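Local coordinates for protein myosin-I heavy chain (Dictyostelium discoideum, PDB 5EJR) that moves along actin as an ATP-driven class VII myosin motor, taking part in early phagocytosis and adhesion, its tail ending in this MyTH4-FERM module, at residues I350-L354 against L405-F409. Sequence-based numbering, arbitrary orientation.
Sequences ILIQL and LKLMF
Leu405 O accepts the helical hydrogen bond from Phe409 N at 2.9 Å, and the CG2 methyl of Ile350 presses on the same oxygen at 3.3 Å. This is near-antiparallel helix packing in the all-helical central (F2) lobe of the FERM domain: the segments of helices 341-355 and 402-416 run at 156°, their axes 9.7 Å apart, and no hydrogen bond joins them. Beta-branched Ile350 suits the interface because it can divide its methyls, CG2 reaching the backbone of the facing helix and CD1 going to Met408. Leu354 and Leu405 lie alongside each other, pointing opposite ways, with Leu354 CD2 3.6 Å from Leu405 CB; the methylenes of Lys406 give the same methyl an apolar surface, while its extended chain takes NZ on to a salt bridge with Glu321. Leu351 lays CD2 over one face of the Phe409 ring, a CH-pi contact 3.9 Å from the centroid and 17° off the normal. With CG anti to the backbone N (chi1 166°), the Phe409 ring is carried to where Leu351 can lie over a face; Tyr324 and Trp331 of helix 317-332 also touch Leu351. Gln353 runs roughly perpendicular to Leu405, its CG 3.8 Å from Leu405 CD1. Its OE1, buried with no hydrogen-bond partner in the model, sits 3.5 Å from Leu405 CD2. An alanine at Gln353 would keep CB but lack CG and the amide, and would probably leave Leu405 CD2 without this neighbour and CD1 with less cover, freer to turn. Flexible Met408, bent at its last torsion, brings CE to 4.1 Å from Ile350 CD1.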
loop_
_atom_site.group_PDB
_atom_site.type_symbol
_atom_site.label_atom_id
_atom_site.label_comp_id
_atom_site.label_asym_id
_atom_site.label_seq_id
_atom_site.Cartn_x
_atom_site.Cartn_y
_atom_site.Cartn_z
ATOM N N ILE A 350 32.934 12.098 16.127
ATOM C CA ILE A 350 32.711 12.533 14.744
ATOM C C ILE A 350 31.423 13.296 14.645
ATOM O O ILE A 350 31.388 14.342 14.026
ATOM C CB ILE A 350 32.717 11.323 13.751
ATOM C CG1 ILE A 350 34.090 10.679 13.689
ATOM C CG2 ILE A 350 32.255 11.769 12.352
ATOM C CD1 ILE A 350 34.052 9.295 13.100
ATOM N N LEU A 351 30.337 12.734 15.190
ATOM C CA LEU A 351 29.024 13.365 15.139
ATOM C C LEU A 351 28.986 14.706 15.847
ATOM O O LEU A 351 28.251 15.595 15.416
ATOM C CB LEU A 351 27.921 12.411 15.657
ATOM C CG LEU A 351 27.678 11.117 14.822
ATOM C CD1 LEU A 351 26.511 10.352 15.366
ATOM C CD2 LEU A 351 27.392 11.438 13.367
ATOM N N ILE A 352 29.789 14.867 16.907
ATOM C CA ILE A 352 29.904 16.168 17.617
ATOM C C ILE A 352 30.609 17.179 16.680
ATOM O O ILE A 352 30.118 18.291 16.514
ATOM C CB ILE A 352 30.630 15.994 18.994
ATOM C CG1 ILE A 352 29.675 15.316 20.010
ATOM C CG2 ILE A 352 31.150 17.368 19.551
ATOM C CD1 ILE A 352 30.375 14.740 21.270
ATOM N N GLN A 353 31.683 16.763 15.997
ATOM C CA GLN A 353 32.385 17.653 15.060
ATOM C C GLN A 353 31.447 18.081 13.916
ATOM O O GLN A 353 31.532 19.225 13.436
ATOM C CB GLN A 353 33.697 17.025 14.562
ATOM C CG GLN A 353 34.652 18.063 13.948
ATOM C CD GLN A 353 35.936 17.514 13.379
ATOM O OE1 GLN A 353 36.334 16.384 13.638
ATOM N NE2 GLN A 353 36.636 18.320 12.595
ATOM N N LEU A 354 30.483 17.208 13.542
ATOM C CA LEU A 354 29.503 17.559 12.516
ATOM C C LEU A 354 28.470 18.569 13.047
ATOM O O LEU A 354 28.026 19.434 12.298
ATOM C CB LEU A 354 28.817 16.308 11.929
ATOM C CG LEU A 354 29.618 15.530 10.868
ATOM C CD1 LEU A 354 29.075 14.098 10.695
ATOM C CD2 LEU A 354 29.598 16.233 9.545
ATOM N N LEU A 405 33.627 13.915 7.224
ATOM C CA LEU A 405 33.183 13.415 8.524
ATOM C C LEU A 405 31.965 12.474 8.357
ATOM O O LEU A 405 31.864 11.465 9.049
ATOM C CB LEU A 405 32.838 14.579 9.454
ATOM C CG LEU A 405 34.001 15.434 10.015
ATOM C CD1 LEU A 405 33.441 16.726 10.649
ATOM C CD2 LEU A 405 34.865 14.644 11.031
ATOM N N LYS A 406 31.085 12.774 7.417
ATOM C CA LYS A 406 29.917 11.950 7.137
ATOM C C LYS A 406 30.356 10.578 6.560
ATOM O O LYS A 406 29.852 9.541 7.002
ATOM C CB LYS A 406 28.915 12.696 6.227
ATOM C CG LYS A 406 28.272 13.940 6.892
ATOM C CD LYS A 406 27.421 14.720 5.915
ATOM C CE LYS A 406 27.069 16.083 6.449
ATOM N NZ LYS A 406 26.185 16.823 5.526
ATOM N N LEU A 407 31.402 10.584 5.709
ATOM C CA LEU A 407 31.963 9.361 5.120
ATOM C C LEU A 407 32.652 8.518 6.183
ATOM O O LEU A 407 32.542 7.296 6.148
ATOM C CB LEU A 407 32.969 9.703 3.986
ATOM C CG LEU A 407 32.390 10.322 2.707
ATOM C CD1 LEU A 407 33.486 10.949 1.846
ATOM C CD2 LEU A 407 31.677 9.295 1.882
ATOM N N MET A 408 33.343 9.178 7.143
ATOM C CA MET A 408 34.060 8.540 8.253
ATOM C C MET A 408 33.029 7.873 9.170
ATOM O O MET A 408 33.255 6.767 9.647
ATOM C CB MET A 408 34.825 9.600 9.077
ATOM C CG MET A 408 36.154 10.015 8.516
ATOM S SD MET A 408 36.907 11.352 9.521
ATOM C CE MET A 408 37.370 10.451 11.005
ATOM N N PHE A 409 31.934 8.586 9.460
ATOM C CA PHE A 409 30.849 8.055 10.295
ATOM C C PHE A 409 30.258 6.794 9.627
ATOM O O PHE A 409 30.180 5.750 10.262
ATOM C CB PHE A 409 29.766 9.125 10.502
ATOM C CG PHE A 409 28.460 8.586 11.052
ATOM C CD1 PHE A 409 28.397 8.035 12.330
ATOM C CD2 PHE A 409 27.312 8.569 10.268
ATOM C CE1 PHE A 409 27.188 7.529 12.832
ATOM C CE2 PHE A 409 26.112 8.053 10.766
ATOM C CZ PHE A 409 26.066 7.520 12.038
#